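Local coordinates for protein dioxygenase (Pseudomonas brassicacearum, PDB 5V2D) that probably splits the central double bond of lignin-derived stilbenes with molecular oxygen at a non-haem iron centre, at residues N136-N141 and K155-P160; V104-L109 and L159-D164; M348-D353 and V361-L366; G300-T305 and V317-T322. All blocks are in the same frame, centred on the assembly; numbering follows the deposited sequence.

Contact 1 of 4, residues N136-N141 and K155-P160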
# COMPACT_ATOMS: atom_id res chain seq x y z
N ASN A 136 20.94 7.02 -1.92
CA ASN A 136 19.70 6.22 -2.06
C ASN A 136 18.60 7.01 -1.32
O ASN A 136 18.64 7.20 -0.12
CB ASN A 136 19.88 4.79 -1.49
CG ASN A 136 18.64 3.93 -1.73
OD1 ASN A 136 17.53 4.43 -1.99
ND2 ASN A 136 18.82 2.63 -1.59
N ASN A 137 17.64 7.49 -2.07
CA ASN A 137 16.53 8.33 -1.54
C ASN A 137 15.38 7.53 -0.88
O ASN A 137 14.43 8.14 -0.45
CB ASN A 137 15.94 9.16 -2.68
CG ASN A 137 15.30 10.46 -2.22
OD1 ASN A 137 15.85 11.13 -1.30
ND2 ASN A 137 14.17 10.87 -2.85
N THR A 138 15.43 6.20 -0.89
CA THR A 138 14.28 5.41 -0.47
C THR A 138 14.05 5.44 1.03
O THR A 138 14.98 5.48 1.80
CB THR A 138 14.30 3.95 -0.99
OG1 THR A 138 12.96 3.47 -0.99
CG2 THR A 138 15.15 3.06 -0.15
N THR A 139 12.78 5.35 1.40
CA THR A 139 12.35 5.13 2.79
C THR A 139 11.77 3.76 3.10
O THR A 139 11.44 3.50 4.24
CB THR A 139 11.24 6.17 3.14
OG1 THR A 139 10.21 6.08 2.14
CG2 THR A 139 11.84 7.57 3.19
N ALA A 140 11.62 2.88 2.10
CA ALA A 140 11.18 1.50 2.28
C ALA A 140 9.90 1.46 3.13
O ALA A 140 9.84 0.67 4.05
CB ALA A 140 12.29 0.70 2.93
N ASN A 141 8.93 2.32 2.80
CA ASN A 141 7.80 2.65 3.68
C ASN A 141 6.41 2.19 3.28
O ASN A 141 5.46 2.59 3.95
CB ASN A 141 7.82 4.14 3.95
CG ASN A 141 7.34 4.96 2.80
OD1 ASN A 141 7.15 4.46 1.71
ND2 ASN A 141 7.13 6.27 3.06
N LYS A 155 9.46 -0.03 -1.37
CA LYS A 155 8.95 1.20 -1.86
C LYS A 155 9.40 1.36 -3.32
O LYS A 155 10.50 1.07 -3.65
CB LYS A 155 9.58 2.22 -1.00
CG LYS A 155 9.65 3.58 -1.42
CD LYS A 155 8.50 4.28 -1.34
CE LYS A 155 8.87 5.75 -1.05
NZ LYS A 155 7.47 6.34 -0.97
N GLU A 156 8.49 1.83 -4.13
CA GLU A 156 8.55 1.68 -5.58
C GLU A 156 9.60 2.54 -6.28
O GLU A 156 9.72 2.47 -7.51
CB GLU A 156 7.18 1.94 -6.22
CG GLU A 156 6.73 3.43 -6.15
CD GLU A 156 5.20 3.53 -6.29
OE1 GLU A 156 4.48 2.85 -5.53
OE2 GLU A 156 4.71 4.30 -7.17
N ASP A 157 10.35 3.33 -5.54
CA ASP A 157 11.45 4.16 -6.09
C ASP A 157 12.80 3.48 -6.01
O ASP A 157 13.78 4.06 -6.39
CB ASP A 157 11.53 5.53 -5.41
CG ASP A 157 11.86 5.46 -3.94
OD1 ASP A 157 11.80 4.35 -3.33
OD2 ASP A 157 12.15 6.59 -3.35
N ALA A 158 12.87 2.24 -5.48
CA ALA A 158 14.14 1.60 -5.27
C ALA A 158 13.96 0.10 -5.03
O ALA A 158 12.81 -0.38 -4.94
CB ALA A 158 14.85 2.25 -4.09
N LEU A 159 15.08 -0.59 -4.90
CA LEU A 159 15.06 -1.97 -4.49
C LEU A 159 14.63 -2.03 -3.02
O LEU A 159 14.75 -1.04 -2.28
CB LEU A 159 16.49 -2.54 -4.60
CG LEU A 159 17.00 -2.81 -6.05
CD1 LEU A 159 18.48 -3.15 -5.97
CD2 LEU A 159 16.26 -3.96 -6.63
N PRO A 160 14.11 -3.16 -2.59
CA PRO A 160 13.60 -3.30 -1.24
C PRO A 160 14.71 -3.49 -0.26
O PRO A 160 15.85 -3.72 -0.66
CB PRO A 160 12.73 -4.56 -1.32
CG PRO A 160 13.17 -5.30 -2.52
CD PRO A 160 13.86 -4.37 -3.43
O HOH W 1 16.95 0.44 -2.02
O HOH W 2 11.76 7.99 -1.16
O HOH W 3 13.07 8.73 -4.55
O HOH W 4 12.79 0.48 -0.97
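A140 and K155 bring their backbones within 4.7 Å, CA to CA, and the two irregular segments then spread to 6.1 Å between the CA atoms of T138 and A158. T138 carries the junction. Its OG1, swung anti to the backbone N (chi1 -157°), donates to D157 OD1 over 2.8 Å, reaching the syn side of the carboxylate and lying 18° out of its plane. The same hydroxyl receives a water that also bonds L159 O, and weakly the N-H of A140, which together probably fix the rotation of the hydroxyl. Behind it, T138 CB rests on the A158 methyl at 3.6 Å. The other carboxylate oxygen, D157 OD2, takes hydrogen bonds from two waters, one shared with N137 O and the other held by N137 ND2; the amide oxygen of N137 turns instead to N120 and N129.

Two compact turns present these groups. N136 OD1 accepts from T138 N at 3.0 Å in an Asx turn, and K155 to A158 form a type I turn linking strands 150-154 and 161-163, neighbours in one blade of the beta-propeller expected of this family. From that turn E156 hydrogen-bonds the iron ligand H239, a second-shell role. K155 runs antiparallel alongside T138, its CG 3.3 Å from T138 OG1, and bends at chi2 and chi3 until NZ makes a weak bond of 3.3 Å to N141 OD1. F81 O accepts from both NZ and N141 ND2, which also donates to G83 O.

Contact 2 of 4, residues V104-L109 and L159-D164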
# COMPACT_ATOMS: atom_id res chain seq x y z
N VAL A 104 13.11 0.69 9.48
CA VAL A 104 14.03 0.18 8.46
C VAL A 104 15.29 1.07 8.46
O VAL A 104 15.20 2.28 8.27
CB VAL A 104 13.45 0.20 7.04
CG1 VAL A 104 14.31 -0.57 6.10
CG2 VAL A 104 12.08 -0.52 7.01
N GLN A 105 16.46 0.48 8.67
CA GLN A 105 17.70 1.28 8.72
C GLN A 105 18.22 1.50 7.29
O GLN A 105 19.31 1.04 6.92
CB GLN A 105 18.72 0.66 9.64
CG GLN A 105 18.17 0.55 11.03
CD GLN A 105 19.17 0.76 12.11
OE1 GLN A 105 20.39 0.74 11.88
NE2 GLN A 105 18.68 0.98 13.32
N THR A 106 17.48 2.29 6.55
CA THR A 106 17.85 2.72 5.23
C THR A 106 19.09 3.62 5.28
O THR A 106 19.35 4.27 6.29
CB THR A 106 16.73 3.51 4.52
OG1 THR A 106 16.43 4.66 5.25
CG2 THR A 106 15.46 2.62 4.32
N ASP A 107 19.78 3.73 4.16
CA ASP A 107 20.88 4.68 4.10
C ASP A 107 20.33 6.11 4.40
O ASP A 107 21.00 6.89 5.03
CB ASP A 107 21.54 4.75 2.74
CG ASP A 107 22.20 3.46 2.30
OD1 ASP A 107 22.41 2.57 3.05
OD2 ASP A 107 22.61 3.38 1.11
N ARG A 108 19.14 6.42 3.91
CA ARG A 108 18.54 7.73 4.09
C ARG A 108 18.33 8.04 5.59
O ARG A 108 18.67 9.13 6.06
CB ARG A 108 17.22 7.82 3.38
CG ARG A 108 16.38 9.05 3.68
CD ARG A 108 15.23 9.17 2.70
NE ARG A 108 14.23 10.17 3.05
CZ ARG A 108 13.40 10.74 2.19
NH1 ARG A 108 12.45 11.58 2.65
NH2 ARG A 108 13.47 10.52 0.90
N LEU A 109 17.72 7.09 6.29
CA LEU A 109 17.54 7.24 7.72
C LEU A 109 18.88 7.41 8.45
O LEU A 109 19.01 8.24 9.35
CB LEU A 109 16.77 6.11 8.32
CG LEU A 109 16.55 6.18 9.84
CD1 LEU A 109 15.63 7.29 10.21
CD2 LEU A 109 15.89 4.94 10.38
N LEU A 159 15.08 -0.59 -4.90
CA LEU A 159 15.06 -1.97 -4.49
C LEU A 159 14.63 -2.03 -3.02
O LEU A 159 14.75 -1.04 -2.28
CB LEU A 159 16.49 -2.54 -4.60
CG LEU A 159 17.00 -2.81 -6.05
CD1 LEU A 159 18.48 -3.15 -5.97
CD2 LEU A 159 16.26 -3.96 -6.63
N PRO A 160 14.11 -3.16 -2.59
CA PRO A 160 13.60 -3.30 -1.24
C PRO A 160 14.71 -3.49 -0.26
O PRO A 160 15.85 -3.72 -0.66
CB PRO A 160 12.73 -4.56 -1.32
CG PRO A 160 13.17 -5.30 -2.52
CD PRO A 160 13.86 -4.37 -3.43
N TRP A 161 14.37 -3.38 1.03
CA TRP A 161 15.28 -3.55 2.13
C TRP A 161 14.84 -4.81 2.93
O TRP A 161 13.66 -5.02 3.20
CB TRP A 161 15.29 -2.30 3.03
CG TRP A 161 16.12 -1.27 2.42
CD1 TRP A 161 15.87 -0.61 1.26
CD2 TRP A 161 17.44 -0.90 2.82
NE1 TRP A 161 16.94 0.18 0.95
CE2 TRP A 161 17.92 0.01 1.88
CE3 TRP A 161 18.24 -1.23 3.90
CZ2 TRP A 161 19.18 0.61 2.01
CZ3 TRP A 161 19.48 -0.64 4.03
CH2 TRP A 161 19.95 0.24 3.09
N ALA A 162 15.81 -5.69 3.21
CA ALA A 162 15.50 -6.90 3.95
C ALA A 162 15.64 -6.69 5.43
O ALA A 162 16.52 -5.95 5.89
CB ALA A 162 16.38 -8.04 3.45
N MET A 163 14.73 -7.35 6.15
CA MET A 163 14.72 -7.40 7.56
C MET A 163 14.58 -8.83 8.09
O MET A 163 13.99 -9.70 7.45
CB MET A 163 13.58 -6.53 8.06
CG MET A 163 13.64 -5.06 7.55
SD MET A 163 12.09 -4.28 8.10
CE MET A 163 12.66 -3.46 9.60
N ASP A 164 15.08 -9.02 9.31
CA ASP A 164 14.97 -10.34 9.96
C ASP A 164 13.49 -10.55 10.33
O ASP A 164 12.85 -9.66 10.96
CB ASP A 164 15.85 -10.38 11.20
CG ASP A 164 15.78 -11.71 11.91
OD1 ASP A 164 14.78 -12.10 12.54
OD2 ASP A 164 16.78 -12.39 11.87
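The N-terminal turn of helix 107-115 packs against strand 161-163 by laying T106 over the indole of W161. T106 CA stands 3.9 Å from the centroid of the six-membered ring and 11° off its normal, a CH-pi contact over one face. D107, the first helical residue, comes to the rim: its OD1 lies near the ring plane, 3.4 Å from W161 CH2, with the carboxylate almost perpendicular to the indole, so that its negative charge probably faces the weakly positive ring hydrogens. Q105 O approaches obliquely, 3.3 Å from W161 CZ3.

T106 is the N-cap of the helix, its OG1 accepting from L109 N at 2.9 Å, and Q105 centres an inverse gamma turn just before it; the chain thus bends as it leaves strand 96-103 and passes beside a propeller blade. With W161 CG anti to the carbonyl carbon (chi1 -79°), the indole extends over this bend. Were W161 an alanine, a gap would probably open under the N-cap, and T106 CA and D107 would lose the ring they lie against. V104 fills the base of the contact, CG1 on W161 CB at 3.7 Å and CG2 against M163 SD at 3.9 Å, and V87 of strand 85-93 touches both V104 and M163.

Contact 3 of 4, residues M348-D353 and V361-L366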
# COMPACT_ATOMS: atom_id res chain seq x y z
N MET A 348 -14.71 -1.50 -8.99
CA MET A 348 -15.04 -1.83 -10.37
C MET A 348 -14.34 -3.04 -10.90
O MET A 348 -13.28 -3.46 -10.39
CB MET A 348 -14.67 -0.64 -11.26
CG MET A 348 -15.21 0.64 -10.72
SD MET A 348 -15.90 1.86 -11.78
CE MET A 348 -17.30 0.99 -12.20
N ARG A 349 -14.92 -3.63 -11.94
CA ARG A 349 -14.32 -4.73 -12.66
C ARG A 349 -13.98 -4.22 -14.04
O ARG A 349 -14.87 -3.75 -14.77
CB ARG A 349 -15.22 -5.92 -12.79
CG ARG A 349 -14.65 -7.04 -13.67
CD ARG A 349 -15.38 -8.38 -13.46
NE ARG A 349 -14.99 -8.92 -12.15
CZ ARG A 349 -15.43 -10.03 -11.60
NH1 ARG A 349 -16.25 -10.83 -12.33
NH2 ARG A 349 -14.96 -10.40 -10.40
N TRP A 350 -12.72 -4.36 -14.42
CA TRP A 350 -12.30 -4.16 -15.81
C TRP A 350 -12.22 -5.52 -16.51
O TRP A 350 -11.77 -6.51 -15.93
CB TRP A 350 -10.90 -3.57 -15.84
CG TRP A 350 -10.75 -2.27 -15.18
CD1 TRP A 350 -10.35 -2.07 -13.93
CD2 TRP A 350 -10.83 -0.99 -15.80
NE1 TRP A 350 -10.24 -0.72 -13.68
CE2 TRP A 350 -10.49 -0.04 -14.83
CE3 TRP A 350 -11.17 -0.55 -17.09
CZ2 TRP A 350 -10.53 1.32 -15.06
CZ3 TRP A 350 -11.22 0.83 -17.31
CH2 TRP A 350 -10.88 1.73 -16.33
N THR A 351 -12.62 -5.56 -17.79
CA THR A 351 -12.58 -6.76 -18.59
C THR A 351 -11.74 -6.43 -19.86
O THR A 351 -12.07 -5.45 -20.59
CB THR A 351 -14.00 -7.10 -19.02
OG1 THR A 351 -14.78 -7.40 -17.83
CG2 THR A 351 -14.00 -8.37 -19.93
N PHE A 352 -10.62 -7.12 -20.04
CA PHE A 352 -9.71 -6.88 -21.15
C PHE A 352 -9.84 -8.15 -22.04
O PHE A 352 -9.36 -9.22 -21.70
CB PHE A 352 -8.25 -6.70 -20.69
CG PHE A 352 -8.08 -5.58 -19.71
CD1 PHE A 352 -8.02 -5.85 -18.35
CD2 PHE A 352 -8.15 -4.28 -20.10
CE1 PHE A 352 -7.84 -4.83 -17.44
CE2 PHE A 352 -8.00 -3.25 -19.20
CZ PHE A 352 -7.86 -3.53 -17.85
N ASP A 353 -10.54 -7.97 -23.15
CA ASP A 353 -10.84 -9.07 -24.07
C ASP A 353 -9.76 -9.05 -25.12
O ASP A 353 -9.76 -8.13 -26.00
CB ASP A 353 -12.21 -8.90 -24.70
CG ASP A 353 -12.62 -10.11 -25.60
OD1 ASP A 353 -11.77 -11.01 -25.90
OD2 ASP A 353 -13.84 -10.22 -25.83
N VAL A 361 -12.01 0.41 -23.08
CA VAL A 361 -12.67 -0.36 -22.01
C VAL A 361 -13.34 0.61 -21.09
O VAL A 361 -12.85 1.74 -20.84
CB VAL A 361 -11.67 -1.25 -21.18
CG1 VAL A 361 -11.14 -2.39 -22.03
CG2 VAL A 361 -10.45 -0.46 -20.72
N GLU A 362 -14.47 0.16 -20.59
CA GLU A 362 -15.16 0.82 -19.54
C GLU A 362 -15.27 -0.11 -18.31
O GLU A 362 -15.60 -1.27 -18.45
CB GLU A 362 -16.49 1.34 -20.04
CG GLU A 362 -16.21 2.76 -20.57
CD GLU A 362 -17.36 3.41 -21.28
OE1 GLU A 362 -18.53 3.26 -20.85
OE2 GLU A 362 -17.06 4.09 -22.28
N PRO A 363 -15.02 0.46 -17.14
CA PRO A 363 -15.11 -0.34 -15.94
C PRO A 363 -16.59 -0.48 -15.51
O PRO A 363 -17.38 0.40 -15.79
CB PRO A 363 -14.31 0.54 -14.93
CG PRO A 363 -14.58 1.96 -15.38
CD PRO A 363 -14.58 1.87 -16.87
N GLN A 364 -16.93 -1.60 -14.89
CA GLN A 364 -18.30 -1.92 -14.46
C GLN A 364 -18.34 -1.99 -12.95
O GLN A 364 -17.48 -2.62 -12.35
CB GLN A 364 -18.79 -3.26 -15.09
CG GLN A 364 -18.75 -3.25 -16.64
CD GLN A 364 -19.54 -2.06 -17.28
OE1 GLN A 364 -20.67 -1.76 -16.88
NE2 GLN A 364 -18.93 -1.35 -18.24
N PRO A 365 -19.34 -1.37 -12.35
CA PRO A 365 -19.34 -1.31 -10.89
C PRO A 365 -19.64 -2.62 -10.22
O PRO A 365 -20.45 -3.39 -10.67
CB PRO A 365 -20.44 -0.25 -10.55
CG PRO A 365 -21.28 -0.11 -11.77
CD PRO A 365 -20.45 -0.60 -12.96
N LEU A 366 -18.93 -2.88 -9.13
CA LEU A 366 -19.19 -3.99 -8.27
C LEU A 366 -19.73 -3.54 -6.92
O LEU A 366 -20.20 -4.37 -6.16
CB LEU A 366 -17.88 -4.73 -8.05
CG LEU A 366 -17.17 -5.33 -9.22
CD1 LEU A 366 -15.85 -5.97 -8.81
CD2 LEU A 366 -18.08 -6.43 -9.84
O HOH W 5 -14.18 -3.23 -18.80
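Backbone hydrogen bonds join R349 and Q364 as an antiparallel hydrogen-bonded pair. R349 N donates to Q364 O over 2.8 Å, in the carbonyl plane, and Q364 N returns a bond to R349 O, tilted 32° from the plane of the R349 carbonyl. The neighbouring non-hydrogen-bonded pair is M348 with P365, where M348 CA also makes a CA-H...O contact to Q364 O at 3.2 Å.

A CH-pi contact follows. P363 CB sits 3.6 Å above the centroid of the W350 six-membered ring, only 2° off the normal, and the proline ring runs alongside the indole, both side chains extending in the same direction. Replacing W350 by an alanine would probably strip P363 of this supporting face and take from V361 CG2 one of its aromatic neighbours.

Apolar packing extends the seam in both directions. V361 CG2 meets W350 CE3 at 3.7 Å and V361 CG1 turns to F352, whose ring also contacts F279. M348 bends at chi2 and chi3 so that SD approaches P363 CB, 3.8 Å away, from another side than the indole. L366 CD1 covers R349 CB at 4.0 Å.

One charged group reaches beyond the pair: the R349 guanidinium forms a salt bridge with D318 of strand 314-322. Together the segments make a beta hairpin whose short strand 364-365 is the outermost of a four-stranded antiparallel propeller blade.

Contact 4 of 4, residues G300-T305 and V317-T322; sequences GFQGHT and VDMPVT. With FE (Fe (III) ion), chain E.
The F301 ring leans obliquely against T322, CE1 lying 3.5 Å from T322 CB, while a water sits over one face, offset toward the rim. That water donates to F301 O and is hydrogen-bonded to T322 OG1 at 2.8 Å, tying the two residues by a second route. F301 CG occupies the crowded position between its backbone N and carbonyl carbon (chi1 89°), which brings the ring alongside T322 rather than away from it. The other flat group, the imidazole of H304, holds the iron at 2.1 Å through NE2, with an iron-bound water in the ring plane at its edge. ND1 at the other side of this ring is bonded to E372, a second-shell contact that should fix how the imidazole is turned.

Between these groups the backbones pair. F301 N donates to T322 O over 2.9 Å and T322 N to F301 O over 3.0 Å, each in the plane of its acceptor carbonyl. G303 N then reaches P320 O at 2.7 Å, tilted 33° from the plane of the P320 carbonyl. Here the regular pairing gives way: H304 O faces M319 CB at 3.3 Å. On the opposite face of the sheet from F301, M319 SD lies beside Q302 CB at 3.4 Å, and the Q302 amide continues to L252 O.

H188, H239 and H495 complete the metal site, the four-histidine iron centre of the carotenoid-cleavage dioxygenase family, to which this inner hairpin of a propeller blade supplies one ligand.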
# COMPACT_ATOMS: atom_id res chain seq x y z
N GLY A 300 -9.69 9.75 -14.57
CA GLY A 300 -9.98 8.73 -13.61
C GLY A 300 -8.68 8.08 -13.19
O GLY A 300 -7.70 8.15 -13.91
N PHE A 301 -8.68 7.41 -12.06
CA PHE A 301 -7.48 6.70 -11.68
C PHE A 301 -7.72 5.37 -10.95
O PHE A 301 -8.68 5.13 -10.17
CB PHE A 301 -6.42 7.57 -11.01
CG PHE A 301 -6.57 7.66 -9.55
CD1 PHE A 301 -7.35 8.59 -8.98
CD2 PHE A 301 -5.96 6.66 -8.77
CE1 PHE A 301 -7.51 8.62 -7.59
CE2 PHE A 301 -6.15 6.62 -7.46
CZ PHE A 301 -6.92 7.62 -6.82
N GLN A 302 -6.84 4.48 -11.33
CA GLN A 302 -6.91 3.07 -10.93
C GLN A 302 -6.43 2.96 -9.47
O GLN A 302 -5.28 3.36 -9.15
CB GLN A 302 -5.98 2.25 -11.80
CG GLN A 302 -6.28 2.35 -13.31
CD GLN A 302 -5.41 3.36 -14.05
OE1 GLN A 302 -5.23 4.48 -13.57
NE2 GLN A 302 -4.91 2.98 -15.20
N GLY A 303 -7.26 2.43 -8.60
CA GLY A 303 -6.85 2.12 -7.18
C GLY A 303 -6.13 0.78 -7.07
O GLY A 303 -5.70 0.20 -8.07
N HIS A 304 -6.02 0.29 -5.84
CA HIS A 304 -5.36 -0.98 -5.56
C HIS A 304 -6.13 -2.18 -6.11
O HIS A 304 -7.34 -2.22 -6.05
CB HIS A 304 -5.23 -1.15 -4.04
CG HIS A 304 -4.20 -0.25 -3.49
ND1 HIS A 304 -4.50 0.86 -2.73
CD2 HIS A 304 -2.86 -0.36 -3.49
CE1 HIS A 304 -3.36 1.44 -2.38
NE2 HIS A 304 -2.36 0.72 -2.85
N THR A 305 -5.40 -3.17 -6.57
CA THR A 305 -5.99 -4.42 -7.01
C THR A 305 -6.61 -5.21 -5.89
O THR A 305 -5.92 -5.59 -4.93
CB THR A 305 -4.89 -5.25 -7.68
OG1 THR A 305 -4.32 -4.50 -8.75
CG2 THR A 305 -5.42 -6.58 -8.24
N VAL A 317 -9.96 -7.64 -13.93
CA VAL A 317 -9.25 -6.99 -12.82
C VAL A 317 -10.23 -6.19 -11.99
O VAL A 317 -10.89 -5.29 -12.51
CB VAL A 317 -8.17 -6.05 -13.36
CG1 VAL A 317 -7.37 -5.46 -12.23
CG2 VAL A 317 -7.18 -6.85 -14.22
N ASP A 318 -10.28 -6.45 -10.70
CA ASP A 318 -11.13 -5.74 -9.75
C ASP A 318 -10.34 -4.75 -8.91
O ASP A 318 -9.29 -5.11 -8.35
CB ASP A 318 -11.86 -6.74 -8.84
CG ASP A 318 -12.77 -7.71 -9.63
OD1 ASP A 318 -13.09 -8.86 -9.14
OD2 ASP A 318 -13.16 -7.33 -10.76
N MET A 319 -10.81 -3.52 -8.86
CA MET A 319 -10.13 -2.46 -8.15
C MET A 319 -11.07 -1.25 -7.93
O MET A 319 -11.92 -1.01 -8.74
CB MET A 319 -8.93 -1.94 -8.97
CG MET A 319 -9.31 -1.38 -10.29
SD MET A 319 -8.00 -0.44 -11.17
CE MET A 319 -7.04 -1.79 -11.72
N PRO A 320 -10.81 -0.44 -6.90
CA PRO A 320 -11.43 0.90 -6.84
C PRO A 320 -10.96 1.70 -8.03
O PRO A 320 -9.80 1.52 -8.50
CB PRO A 320 -10.92 1.48 -5.53
CG PRO A 320 -10.38 0.32 -4.77
CD PRO A 320 -9.89 -0.68 -5.79
N VAL A 321 -11.87 2.52 -8.55
CA VAL A 321 -11.59 3.49 -9.57
C VAL A 321 -12.21 4.82 -9.10
O VAL A 321 -13.40 4.83 -8.65
CB VAL A 321 -12.16 3.07 -10.89
CG1 VAL A 321 -11.83 4.12 -11.98
CG2 VAL A 321 -11.57 1.74 -11.35
N THR A 322 -11.42 5.89 -9.14
CA THR A 322 -11.89 7.17 -8.67
C THR A 322 -11.95 8.12 -9.84
O THR A 322 -11.04 8.17 -10.65
CB THR A 322 -10.94 7.74 -7.62
OG1 THR A 322 -10.88 6.80 -6.57
CG2 THR A 322 -11.40 9.10 -7.07
FE FE E . -0.35 0.80 -2.29
O HOH W 6 -9.11 4.74 -7.26
O HOH W 7 -0.31 2.60 -1.28

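How the contacts relate
Contact 2 opens first, at 104-109, and closes at 159-164. Contact 1 lies almost wholly inside that loop, running from 136-141 to 155-160 and sharing L159 and P160 with it; R108 NH2 donating to N137 O and W161 beside T138 join the two, tying helix 107-115 to one blade. Much later in the chain, contact 4 closes a short hairpin and contact 3 the next, in series within a single four-stranded sheet, where W350 N bonds V317 O between their middle strands. The pairs stand well apart, contacts 1 and 3 on opposite sides of the chain's centre, yet contact 4 supplies the ligand H304, and contact 1 comes to the second shell through E156.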